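Local coordinates for protein arylesterase (Sulfolobus solfataricus, PDB 5L2P) that hydrolyses aromatic esters and aryl dialkyl phosphates such as paraoxon, with a broad specificity that extends to p-nitrophenyl esters of fatty acids and tributyrin, at residues A[128-133]-A[170-175]; A[120-125]-A[224-229]; A[23-26]-A[32-35]; A[84-89]-A[215-220]; A[256-261]-A[273-278]. All coordinates share one frame; numbering follows the deposited sequence.

Contact 1 (A[128-133]-A[170-175]); sequences DCFNAI and RDNKLK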
# COMPACT_ATOMS: atom_id res chain seq x y z
N ASP A 128 15.43 21.70 26.09
CA ASP A 128 15.38 21.08 27.42
C ASP A 128 15.91 19.66 27.37
O ASP A 128 16.66 19.25 28.27
CB ASP A 128 13.94 21.04 28.00
CG ASP A 128 13.49 22.37 28.59
OD1 ASP A 128 14.26 23.35 28.59
OD2 ASP A 128 12.34 22.45 29.03
N CYS A 129 15.52 18.92 26.33
CA CYS A 129 15.95 17.54 26.20
C CYS A 129 17.43 17.49 25.88
O CYS A 129 18.14 16.62 26.39
CB CYS A 129 15.14 16.82 25.14
SG CYS A 129 13.41 16.47 25.56
N PHE A 130 17.92 18.42 25.07
CA PHE A 130 19.33 18.40 24.66
C PHE A 130 20.21 18.76 25.84
O PHE A 130 21.23 18.10 26.05
CB PHE A 130 19.58 19.33 23.47
CG PHE A 130 21.03 19.45 23.08
CD1 PHE A 130 21.68 18.40 22.46
CD2 PHE A 130 21.73 20.64 23.31
CE1 PHE A 130 23.01 18.52 22.05
CE2 PHE A 130 23.07 20.77 22.93
CZ PHE A 130 23.71 19.71 22.30
N ASN A 131 19.83 19.79 26.60
CA ASN A 131 20.55 20.15 27.85
C ASN A 131 20.60 19.03 28.88
O ASN A 131 21.58 18.90 29.59
CB ASN A 131 19.99 21.43 28.51
CG ASN A 131 20.27 22.68 27.67
OD1 ASN A 131 21.23 22.73 26.88
ND2 ASN A 131 19.40 23.68 27.80
N ALA A 132 19.54 18.23 28.95
CA ALA A 132 19.55 17.04 29.82
C ALA A 132 20.59 15.98 29.35
O ALA A 132 21.22 15.34 30.17
CB ALA A 132 18.16 16.45 29.91
N ILE A 133 20.79 15.84 28.04
CA ILE A 133 21.84 14.93 27.51
C ILE A 133 23.23 15.46 27.84
O ILE A 133 24.10 14.70 28.26
CB ILE A 133 21.74 14.76 25.97
CG1 ILE A 133 20.43 14.11 25.57
CG2 ILE A 133 22.92 13.96 25.39
CD1 ILE A 133 20.20 14.18 24.08
N ARG A 170 24.75 16.48 16.46
CA ARG A 170 25.68 16.54 15.35
C ARG A 170 26.26 17.94 15.16
O ARG A 170 27.45 18.08 14.96
CB ARG A 170 24.99 16.08 14.07
CG ARG A 170 25.93 15.98 12.89
CD ARG A 170 25.17 15.60 11.63
NE ARG A 170 24.23 16.65 11.24
CZ ARG A 170 23.33 16.53 10.29
NH1 ARG A 170 23.17 15.40 9.62
NH2 ARG A 170 22.54 17.55 10.00
N ASP A 171 25.42 18.97 15.22
CA ASP A 171 25.89 20.37 15.17
C ASP A 171 26.96 20.67 16.21
O ASP A 171 27.94 21.34 15.93
CB ASP A 171 24.73 21.34 15.43
CG ASP A 171 23.71 21.40 14.28
OD1 ASP A 171 23.98 20.83 13.18
OD2 ASP A 171 22.64 22.02 14.48
N ASN A 172 26.75 20.18 17.42
CA ASN A 172 27.63 20.46 18.55
C ASN A 172 28.69 19.40 18.77
O ASN A 172 29.38 19.43 19.77
CB ASN A 172 26.77 20.63 19.81
CG ASN A 172 25.93 21.86 19.73
OD1 ASN A 172 26.44 22.95 19.92
ND2 ASN A 172 24.67 21.71 19.42
N LYS A 173 28.80 18.46 17.83
CA LYS A 173 29.78 17.38 17.90
C LYS A 173 29.69 16.56 19.20
O LYS A 173 30.70 16.09 19.73
CB LYS A 173 31.19 17.93 17.70
CG LYS A 173 31.29 18.91 16.55
CD LYS A 173 32.71 19.45 16.42
CE LYS A 173 33.20 20.20 17.66
NZ LYS A 173 34.47 20.91 17.38
N LEU A 174 28.47 16.39 19.69
CA LEU A 174 28.21 15.53 20.83
C LEU A 174 27.88 14.14 20.29
O LEU A 174 26.96 13.97 19.48
CB LEU A 174 27.04 16.11 21.65
CG LEU A 174 26.67 15.41 22.98
CD1 LEU A 174 26.06 16.40 23.96
CD2 LEU A 174 25.69 14.25 22.81
N LYS A 175 28.62 13.13 20.72
CA LYS A 175 28.41 11.78 20.21
C LYS A 175 27.32 11.06 20.99
O LYS A 175 27.30 11.06 22.22
CB LYS A 175 29.69 10.95 20.25
CG LYS A 175 29.57 9.67 19.44
CD LYS A 175 30.29 8.49 20.08
CE LYS A 175 29.84 7.18 19.44
NZ LYS A 175 30.37 5.99 20.14
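A chi1 of 175° swings the F130 ring away from its own backbone N, and L174 extends likewise at -175°, which sends the phenyl ring and the leucine tip at each other from opposite directions. The two belong to helix 124-138 and to the turn ending helix 157-171, neighbouring helices of the alpha/beta hydrolase fold. Helix 157-171 closes in a Schellman motif: K173, at positive phi, is its C-prime residue, K173 N bonds back to R170 O at 3.2 Å, and L174 N bonds to A169 O. The reversal sets N172 and L174 facing helix 124-138, while the lysine between them takes no part. L174 divides its branches between two partners. Its CD1 lies 4.2 Å from F130 CE1, and its CD2 lies 3.8 Å from I133 CG2, the branch methyl of an isoleucine one turn further along. I133 also touches M79 and F81 of strand 77-81, and F130 rests on L168, so the contact continues the layer between helices and sheet. N172 arrives obliquely at the far end of the ring, its amide plane 34° from the phenyl plane. The approach is van der Waals in kind, since no hydrogen bond joins the two segments. With an alanine in place of F130, the N172 side chain and L174 CD1 would probably lose the surface they lie against, leaving a gap between the helices. N172 ND2 stands 3.6 Å from F130 CZ while its hydrogen bond goes to L168 O, one turn back on helix 157-171.

Contact 2 (A[120-125]-A[224-229]); sequences YKFPTA and LYNPLF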
# COMPACT_ATOMS: atom_id res chain seq x y z
N TYR A 120 5.19 26.80 26.97
CA TYR A 120 6.50 26.96 26.37
C TYR A 120 6.50 26.37 24.97
O TYR A 120 6.32 25.16 24.78
CB TYR A 120 7.55 26.27 27.21
CG TYR A 120 7.66 26.85 28.59
CD1 TYR A 120 6.88 26.34 29.65
CD2 TYR A 120 8.53 27.90 28.85
CE1 TYR A 120 6.98 26.85 30.92
CE2 TYR A 120 8.63 28.44 30.13
CZ TYR A 120 7.86 27.90 31.16
OH TYR A 120 7.97 28.42 32.44
N LYS A 121 6.66 27.25 23.99
CA LYS A 121 6.53 26.87 22.61
C LYS A 121 7.86 26.34 22.10
O LYS A 121 8.90 26.48 22.75
CB LYS A 121 6.09 28.06 21.76
CG LYS A 121 4.61 28.38 21.91
CD LYS A 121 4.14 29.32 20.81
CE LYS A 121 2.68 29.63 20.98
NZ LYS A 121 1.84 28.59 20.34
N PHE A 122 7.81 25.70 20.92
CA PHE A 122 8.99 25.37 20.17
C PHE A 122 9.93 26.58 20.10
O PHE A 122 9.48 27.70 19.87
CB PHE A 122 8.59 24.93 18.75
CG PHE A 122 9.74 24.74 17.82
CD1 PHE A 122 10.41 23.54 17.75
CD2 PHE A 122 10.14 25.78 16.98
CE1 PHE A 122 11.48 23.37 16.86
CE2 PHE A 122 11.20 25.62 16.09
CZ PHE A 122 11.88 24.42 16.03
N PRO A 123 11.24 26.38 20.28
CA PRO A 123 11.97 25.11 20.44
C PRO A 123 12.33 24.70 21.90
O PRO A 123 13.28 23.96 22.09
CB PRO A 123 13.25 25.37 19.63
CG PRO A 123 13.52 26.80 19.92
CD PRO A 123 12.18 27.50 20.13
N THR A 124 11.56 25.15 22.89
CA THR A 124 11.91 24.96 24.30
C THR A 124 12.10 23.50 24.66
O THR A 124 13.13 23.12 25.20
CB THR A 124 10.82 25.55 25.23
OG1 THR A 124 10.60 26.93 24.93
CG2 THR A 124 11.23 25.46 26.72
N ALA A 125 11.12 22.66 24.33
CA ALA A 125 11.21 21.19 24.56
C ALA A 125 12.47 20.56 23.97
O ALA A 125 13.09 19.69 24.59
CB ALA A 125 9.99 20.46 24.00
N LEU A 224 7.23 25.42 10.57
CA LEU A 224 6.88 24.18 9.86
C LEU A 224 8.04 23.59 9.04
O LEU A 224 8.15 22.39 8.97
CB LEU A 224 5.67 24.40 8.95
CG LEU A 224 4.34 24.76 9.59
CD1 LEU A 224 3.39 25.10 8.46
CD2 LEU A 224 3.84 23.60 10.46
N TYR A 225 8.90 24.42 8.49
CA TYR A 225 10.04 23.91 7.71
C TYR A 225 11.35 23.98 8.46
O TYR A 225 12.43 23.76 7.89
CB TYR A 225 10.18 24.63 6.35
CG TYR A 225 10.34 26.15 6.40
CD1 TYR A 225 11.58 26.74 6.63
CD2 TYR A 225 9.25 26.97 6.15
CE1 TYR A 225 11.70 28.12 6.64
CE2 TYR A 225 9.38 28.33 6.17
CZ TYR A 225 10.59 28.90 6.41
OH TYR A 225 10.59 30.31 6.41
N ASN A 226 11.27 24.22 9.76
CA ASN A 226 12.45 24.18 10.62
C ASN A 226 12.83 22.72 10.84
O ASN A 226 11.98 21.91 11.21
CB ASN A 226 12.13 24.85 11.95
CG ASN A 226 13.39 25.21 12.74
OD1 ASN A 226 14.24 24.38 12.94
ND2 ASN A 226 13.50 26.44 13.20
N PRO A 227 14.10 22.36 10.59
CA PRO A 227 14.48 20.96 10.77
C PRO A 227 14.40 20.45 12.22
O PRO A 227 14.20 19.26 12.42
CB PRO A 227 15.91 20.89 10.22
CG PRO A 227 16.09 22.11 9.40
CD PRO A 227 15.19 23.16 10.01
N LEU A 228 14.53 21.32 13.22
CA LEU A 228 14.35 20.90 14.62
C LEU A 228 12.89 20.57 14.94
O LEU A 228 12.63 19.86 15.91
CB LEU A 228 14.85 21.95 15.61
CG LEU A 228 16.34 22.31 15.49
CD1 LEU A 228 16.74 23.38 16.50
CD2 LEU A 228 17.25 21.11 15.63
N PHE A 229 11.95 21.10 14.17
CA PHE A 229 10.57 20.72 14.28
C PHE A 229 10.25 19.53 13.37
O PHE A 229 9.61 18.56 13.80
CB PHE A 229 9.67 21.89 13.97
CG PHE A 229 8.23 21.50 13.78
CD1 PHE A 229 7.44 21.17 14.85
CD2 PHE A 229 7.66 21.51 12.52
CE1 PHE A 229 6.12 20.82 14.67
CE2 PHE A 229 6.35 21.17 12.32
CZ PHE A 229 5.57 20.82 13.40
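Dispersion and CH-pi contacts converge on the ring of F122. F229 CB sits over one face, 4.2 Å from the F122 ring centroid and 28° off its normal, a CH-pi contact made by the root of the F229 side chain while its own ring leads away. L228 adds CB at the rim, 3.9 Å from F122 CE1. P123, joined to F122 through a cis peptide bond, lays its CB over the centre of the opposite face. The ring thus enters the bend of 224-229 with aliphatic carbon on both faces. Amide-to-ring contact comes next: N226 meets the ring edge, its CG 3.7 Å from F122 CZ and its OD1 in the ring plane, with the amide standing 77° from that plane. This bend belongs to the alpha/beta hydrolase fold between helix 212-217 and strand 242-248, and the F229 side chain lies about 11 Å from that of S156, the inferred nucleophile. Hydrogen bonds act inside each segment, none between them. N226 OD1 accepts from L228 N at 3.1 Å, with the donor slightly tilted from the carbonyl plane; this is an Asx turn. A leucine in place of N226 would take away that acceptor, probably leaving L228 N without its mate and the turn that presents L228 and F229 to the ring less firmly set. In 120-125, K121 O accepts twice at the start of helix 124-138, from T124 N and from T124 OG1, the latter at 2.8 Å and in the carbonyl plane.

Contact 3 (A[23-26]-A[32-35]); sequences TKYQ and QKVN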
# COMPACT_ATOMS: atom_id res chain seq x y z
N THR A 23 -16.16 21.59 25.30
CA THR A 23 -17.50 21.99 25.77
C THR A 23 -17.65 21.86 27.29
O THR A 23 -18.21 22.75 27.94
CB THR A 23 -18.61 21.10 25.15
OG1 THR A 23 -18.41 21.00 23.74
CG2 THR A 23 -20.01 21.66 25.45
N LYS A 24 -17.15 20.76 27.85
CA LYS A 24 -17.32 20.45 29.26
C LYS A 24 -16.09 20.84 30.05
O LYS A 24 -16.18 21.54 31.04
CB LYS A 24 -17.64 18.95 29.42
CG LYS A 24 -17.74 18.45 30.85
CD LYS A 24 -18.91 19.13 31.58
CE LYS A 24 -18.98 18.71 33.05
NZ LYS A 24 -20.24 19.19 33.67
N TYR A 25 -14.93 20.40 29.60
CA TYR A 25 -13.70 20.50 30.38
C TYR A 25 -12.78 21.61 29.87
O TYR A 25 -12.78 21.94 28.69
CB TYR A 25 -12.95 19.17 30.33
CG TYR A 25 -13.77 17.98 30.79
CD1 TYR A 25 -14.22 17.89 32.12
CD2 TYR A 25 -14.08 16.94 29.92
CE1 TYR A 25 -14.97 16.80 32.55
CE2 TYR A 25 -14.82 15.86 30.34
CZ TYR A 25 -15.27 15.79 31.65
OH TYR A 25 -16.01 14.70 32.07
N GLN A 26 -11.98 22.16 30.77
CA GLN A 26 -10.94 23.14 30.42
C GLN A 26 -9.70 22.35 30.01
O GLN A 26 -9.62 21.13 30.26
CB GLN A 26 -10.59 24.02 31.64
CG GLN A 26 -11.80 24.56 32.40
CD GLN A 26 -11.65 24.47 33.91
OE1 GLN A 26 -11.71 25.47 34.59
NE2 GLN A 26 -11.46 23.25 34.44
N GLN A 32 -4.76 16.51 32.39
CA GLN A 32 -4.73 15.60 33.53
C GLN A 32 -5.49 14.31 33.24
O GLN A 32 -5.01 13.23 33.60
CB GLN A 32 -5.32 16.31 34.75
CG GLN A 32 -5.42 15.48 36.02
CD GLN A 32 -5.86 16.31 37.22
OE1 GLN A 32 -5.66 17.52 37.24
NE2 GLN A 32 -6.45 15.66 38.21
N LYS A 33 -6.65 14.39 32.61
CA LYS A 33 -7.45 13.19 32.36
C LYS A 33 -6.74 12.22 31.38
O LYS A 33 -6.83 11.01 31.55
CB LYS A 33 -8.82 13.54 31.83
CG LYS A 33 -9.92 12.54 32.17
CD LYS A 33 -11.31 13.09 31.84
CE LYS A 33 -11.84 14.14 32.83
NZ LYS A 33 -12.53 13.51 34.00
N VAL A 34 -6.06 12.77 30.36
CA VAL A 34 -5.30 11.96 29.45
C VAL A 34 -4.05 11.40 30.13
O VAL A 34 -3.67 10.24 29.91
CB VAL A 34 -4.91 12.75 28.18
CG1 VAL A 34 -3.92 11.93 27.30
CG2 VAL A 34 -6.17 13.15 27.41
N ASN A 35 -3.38 12.20 30.95
CA ASN A 35 -2.21 11.73 31.69
C ASN A 35 -2.52 10.52 32.57
O ASN A 35 -1.71 9.61 32.63
CB ASN A 35 -1.60 12.86 32.52
CG ASN A 35 -0.83 13.86 31.67
OD1 ASN A 35 -0.59 13.66 30.48
ND2 ASN A 35 -0.41 14.95 32.28
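K33 NZ and Y25 OH, the polar ends of the two touching side chains, stand 4.2 Å apart, too far for a hydrogen bond, and none joins 23-26 to 32-35. The contact is instead a CH-pi one. K33 CE lies over a face of the tyrosine, 4.2 Å from the Y25 ring centroid and 17° off the normal, offset toward the rim on the phenol side, with Y25 CZ its closest ring atom at 4.0 Å. Two bends bring it there: the lysine chain leaves the helix extended, then folds at chi3 (-76°) and again at chi4 (-86°), so the methylene before the ammonium settles on the ring and the ammonium itself goes past it. The opposite face of Y25 is covered from its own side of the chain, where K24 CG stands 3.6 Å above the plane over the centre. The aromatic ring is therefore held between methylenes of two lysines, K24 CG on one face and K33 CE on the other. Y25 and K33 cross at about a right angle on the protein surface. Q26 is at the N-cap position of helix 27-39, and Y25, just before it, meets K33 within the helix that follows. The contact thus joins the link after helix 5-17 to helix 27-39. K33 also touches I19 in that link, while the helix meets L88 through V34 and N35, and N35 OD1 accepts a hydrogen bond from G89 N in the loop after strand 77-81.

Contact 4 (A[84-89]-A[215-220]); sequences GAWILG and KMYIRD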
# COMPACT_ATOMS: atom_id res chain seq x y z
N GLY A 84 3.18 12.72 24.09
CA GLY A 84 2.05 13.53 24.50
C GLY A 84 1.87 14.81 23.68
O GLY A 84 1.37 15.82 24.19
N ALA A 85 2.28 14.76 22.40
CA ALA A 85 2.00 15.84 21.46
C ALA A 85 2.48 17.21 21.91
O ALA A 85 1.86 18.25 21.60
CB ALA A 85 0.52 15.89 21.17
N TRP A 86 3.62 17.22 22.60
CA TRP A 86 4.25 18.46 23.09
C TRP A 86 3.39 19.25 24.11
O TRP A 86 3.87 20.27 24.59
CB TRP A 86 4.63 19.38 21.93
CG TRP A 86 5.43 18.78 20.84
CD1 TRP A 86 6.76 18.42 20.89
CD2 TRP A 86 4.99 18.48 19.53
NE1 TRP A 86 7.17 17.90 19.67
CE2 TRP A 86 6.11 17.94 18.81
CE3 TRP A 86 3.79 18.61 18.88
CZ2 TRP A 86 6.03 17.54 17.47
CZ3 TRP A 86 3.70 18.22 17.56
CH2 TRP A 86 4.82 17.69 16.87
N ILE A 87 2.18 18.77 24.44
CA ILE A 87 1.26 19.50 25.29
C ILE A 87 0.82 18.77 26.56
O ILE A 87 0.20 19.36 27.44
CB ILE A 87 0.00 19.93 24.52
CG1 ILE A 87 -0.73 18.73 23.92
CG2 ILE A 87 0.37 20.92 23.43
CD1 ILE A 87 -2.10 19.10 23.34
N LEU A 88 1.11 17.47 26.64
CA LEU A 88 0.83 16.70 27.84
C LEU A 88 1.81 15.54 27.99
O LEU A 88 2.75 15.44 27.26
CB LEU A 88 -0.61 16.22 27.84
CG LEU A 88 -1.12 15.34 26.70
CD1 LEU A 88 -0.78 13.85 26.86
CD2 LEU A 88 -2.65 15.53 26.70
N GLY A 89 1.59 14.71 29.01
CA GLY A 89 2.49 13.63 29.37
C GLY A 89 3.56 14.09 30.35
O GLY A 89 3.74 15.29 30.60
N LYS A 215 -0.24 23.48 16.21
CA LYS A 215 -0.57 24.90 16.39
C LYS A 215 -0.20 25.42 17.79
O LYS A 215 0.19 26.57 17.94
CB LYS A 215 -2.06 25.15 16.19
CG LYS A 215 -2.51 25.16 14.74
CD LYS A 215 -4.02 25.39 14.68
CE LYS A 215 -4.55 25.34 13.25
NZ LYS A 215 -4.35 26.64 12.54
N MET A 216 -0.36 24.56 18.79
CA MET A 216 -0.04 24.92 20.18
C MET A 216 1.46 24.95 20.43
O MET A 216 1.94 25.76 21.21
CB MET A 216 -0.69 23.92 21.12
CG MET A 216 -2.19 23.91 21.01
SD MET A 216 -2.92 24.88 22.33
CE MET A 216 -2.95 23.63 23.62
N TYR A 217 2.20 24.08 19.74
CA TYR A 217 3.64 23.92 19.93
C TYR A 217 4.44 24.94 19.14
O TYR A 217 5.35 25.55 19.70
CB TYR A 217 4.03 22.50 19.56
CG TYR A 217 5.49 22.16 19.73
CD1 TYR A 217 6.14 22.41 20.92
CD2 TYR A 217 6.21 21.53 18.68
CE1 TYR A 217 7.47 22.08 21.08
CE2 TYR A 217 7.53 21.20 18.83
CZ TYR A 217 8.16 21.48 20.03
OH TYR A 217 9.49 21.15 20.19
N ILE A 218 4.08 25.16 17.87
CA ILE A 218 4.84 26.10 17.02
C ILE A 218 4.45 27.56 17.24
O ILE A 218 3.34 27.85 17.70
CB ILE A 218 4.77 25.76 15.50
CG1 ILE A 218 3.35 25.94 14.96
CG2 ILE A 218 5.34 24.37 15.26
CD1 ILE A 218 3.30 25.80 13.46
N ARG A 219 5.37 28.46 16.92
CA ARG A 219 5.16 29.90 17.10
C ARG A 219 4.37 30.48 15.94
O ARG A 219 3.45 31.26 16.11
CB ARG A 219 6.49 30.63 17.23
CG ARG A 219 7.28 30.20 18.46
CD ARG A 219 8.72 30.66 18.41
NE ARG A 219 9.47 29.92 17.40
CZ ARG A 219 10.77 30.03 17.21
NH1 ARG A 219 11.47 30.85 17.95
NH2 ARG A 219 11.36 29.30 16.28
N ASP A 220 4.78 30.12 14.73
CA ASP A 220 4.10 30.52 13.51
C ASP A 220 4.44 29.54 12.38
O ASP A 220 5.19 28.57 12.60
CB ASP A 220 4.50 31.95 13.12
CG ASP A 220 6.00 32.13 12.93
OD1 ASP A 220 6.59 31.42 12.10
OD2 ASP A 220 6.57 33.00 13.61
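W86 and Y217 lie face to face: the five-membered ring of the indole and the phenol ring are 3° from parallel, with centroids 3.6 Å apart. Y217 CD2 stands over the centre of the indole system, and W86 CG over the centre of the phenol. W86 CB adds a CH-pi contact to that same phenol face, 3.9 Å from the Y217 centroid, so the stack carries on to the root of the tryptophan. F185 meets the indole edge-to-face, and the indole N-H has its partner in N160 OD1. With chi1 at -178°, Y217 stretches straight out from the end of helix 212-217, and its phenol comes to lie flat against the indole. Beside the stack, I87, after W86, sets CG2 3.9 Å from CB of M216, the residue before Y217. The tryptophan stands two residues after the last glycine of the HGG motif of the GDXG esterase family; that glycine, G84, belongs by similarity to the oxyanion hole. After it the chain curls tightly: G84 O accepts from both I87 N (3.1 Å) and L88 N (3.0 Å), and A85 and W86 both have positive phi. The loop is thus fixed on one side by its own bonds and on the other by the aromatic stack, with the W86 side chain about 8 Å from that of S156. Backbone bonds hold the same two residues further, W86 to A117 and Y217 to F122. M216 also touches P118 and F27 of helix 27-39.

Contact 5 (A[256-261]-A[273-278]); sequences QGEAYA and SFRVNG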
# COMPACT_ATOMS: atom_id res chain seq x y z
N GLN A 256 5.53 8.67 7.51
CA GLN A 256 6.62 9.63 7.77
C GLN A 256 7.75 9.01 8.58
O GLN A 256 8.92 9.30 8.31
CB GLN A 256 6.13 10.91 8.47
CG GLN A 256 5.61 10.77 9.87
CD GLN A 256 4.88 12.03 10.33
OE1 GLN A 256 5.44 12.90 11.02
NE2 GLN A 256 3.62 12.13 9.94
N GLY A 257 7.42 8.18 9.58
CA GLY A 257 8.44 7.45 10.32
C GLY A 257 9.25 6.50 9.42
O GLY A 257 10.46 6.45 9.50
N GLU A 258 8.59 5.72 8.60
CA GLU A 258 9.27 4.82 7.66
C GLU A 258 10.10 5.59 6.62
O GLU A 258 11.18 5.18 6.30
CB GLU A 258 8.28 3.86 7.01
CG GLU A 258 7.72 2.85 8.04
CD GLU A 258 6.66 1.91 7.48
OE1 GLU A 258 6.09 2.18 6.39
OE2 GLU A 258 6.39 0.89 8.13
N ALA A 259 9.62 6.75 6.20
CA ALA A 259 10.39 7.68 5.39
C ALA A 259 11.67 8.19 6.02
O ALA A 259 12.70 8.29 5.37
CB ALA A 259 9.52 8.86 5.03
N TYR A 260 11.60 8.54 7.31
CA TYR A 260 12.76 9.01 8.07
C TYR A 260 13.82 7.92 8.16
O TYR A 260 14.99 8.17 7.97
CB TYR A 260 12.32 9.40 9.49
CG TYR A 260 13.44 10.01 10.34
CD1 TYR A 260 13.92 11.28 10.09
CD2 TYR A 260 14.01 9.31 11.39
CE1 TYR A 260 14.94 11.84 10.85
CE2 TYR A 260 15.04 9.85 12.15
CZ TYR A 260 15.51 11.11 11.86
OH TYR A 260 16.56 11.68 12.58
N ALA A 261 13.37 6.70 8.41
CA ALA A 261 14.26 5.56 8.50
C ALA A 261 14.92 5.27 7.15
O ALA A 261 16.10 4.99 7.10
CB ALA A 261 13.50 4.35 8.98
N SER A 273 14.47 -0.69 11.00
CA SER A 273 13.18 -0.08 10.90
C SER A 273 12.18 -1.20 10.78
O SER A 273 12.25 -2.04 9.89
CB SER A 273 13.10 0.80 9.66
OG SER A 273 11.78 1.28 9.46
N PHE A 274 11.25 -1.27 11.71
CA PHE A 274 10.21 -2.28 11.58
C PHE A 274 8.88 -1.69 11.91
O PHE A 274 8.81 -0.70 12.59
CB PHE A 274 10.50 -3.55 12.40
CG PHE A 274 10.68 -3.31 13.85
CD1 PHE A 274 11.93 -3.01 14.36
CD2 PHE A 274 9.61 -3.45 14.72
CE1 PHE A 274 12.09 -2.78 15.71
CE2 PHE A 274 9.75 -3.23 16.07
CZ PHE A 274 10.99 -2.88 16.57
N ARG A 275 7.84 -2.29 11.35
CA ARG A 275 6.47 -1.85 11.51
C ARG A 275 5.71 -2.92 12.31
O ARG A 275 5.73 -4.09 11.94
CB ARG A 275 5.81 -1.70 10.17
CG ARG A 275 4.32 -1.33 10.23
CD ARG A 275 3.65 -1.67 8.88
NE ARG A 275 4.07 -0.78 7.79
CZ ARG A 275 3.38 -0.62 6.67
NH1 ARG A 275 2.33 -1.35 6.42
NH2 ARG A 275 3.72 0.31 5.83
N VAL A 276 5.07 -2.50 13.42
CA VAL A 276 4.25 -3.42 14.22
C VAL A 276 2.83 -3.47 13.63
O VAL A 276 2.12 -2.45 13.61
CB VAL A 276 4.19 -2.97 15.69
CG1 VAL A 276 3.32 -3.92 16.51
CG2 VAL A 276 5.60 -2.88 16.28
N ASN A 277 2.43 -4.64 13.15
CA ASN A 277 1.13 -4.76 12.54
C ASN A 277 -0.03 -4.90 13.56
O ASN A 277 0.16 -5.32 14.68
CB ASN A 277 1.12 -5.92 11.54
CG ASN A 277 2.13 -5.72 10.35
OD1 ASN A 277 2.32 -4.62 9.83
ND2 ASN A 277 2.76 -6.80 9.94
N GLY A 278 -1.24 -4.54 13.13
CA GLY A 278 -2.45 -4.70 13.90
C GLY A 278 -2.55 -3.81 15.12
O GLY A 278 -3.36 -4.06 16.02
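E258 receives R275 side-on, each carboxylate oxygen taking one nitrogen. R275 NE donates to E258 OE2 at 2.9 Å and R275 NH2 to E258 OE1 at 3.1 Å, both almost straight (172° and 178°). Each oxygen uses its syn lone pair and lies in the guanidinium plane; with the two planes only 11° apart, the pair is a nearly coplanar bidentate salt bridge. The arginine reaches it by a bend at chi3, which turns the guanidinium edge toward helix 254-266. Other groups share the carboxylate. OE1 also forms a salt bridge with K193 NZ of a second subunit, and OE2 bonds to T247 OG1 of its own chain and to N277 ND2 of a third subunit. S273 OG likewise bonds to N277 ND2 of that third subunit, while toward helix 254-266 the S273 side chain packs on A261, with A261 CB 3.6 Å from S273 OG. The contact lies inside the beta-alpha-beta unit of strand 242-248, helix 254-266 and strand 271-276, tying the helix to the last strand of the sheet within the chain. In the crystal assembly that strand pairs antiparallel with its counterpart in the third subunit, so the sheet runs on across the interface. The R275 side chain is about 8 Å from that of D251, inferred to be catalytic. Partnered by R275 and K193 of the second subunit, the buried E258 carboxylate is likely to stay ionised, its negative charge probably offsetting part of the positive charge around it and easing the repulsion between R275 and the nearby R254.

Along the chain contact 3 closes first, contact 5 opens last, and contacts 1, 2 and 4 interlock between them: contact 1 is nested inside the loops closed by contacts 2 and 4, which cross each other. Contacts 2 and 4, centres 9 Å apart, meet directly, K121 NZ lying 3.0 Å from M216 O in a probable hydrogen bond. Contact 1 shares helix 124-138 with contact 2, centres 15 Å apart. Contact 3 touches contact 4, joining helix 27-39 to the loop that follows the glycines assigned by similarity to the oxyanion hole. Contacts 4 and 5 have centres 23 Å apart, the latter at edge strand 271-276. Contact 4, and more distantly 2 and 5, border the active site; 1 and 3 are peripheral.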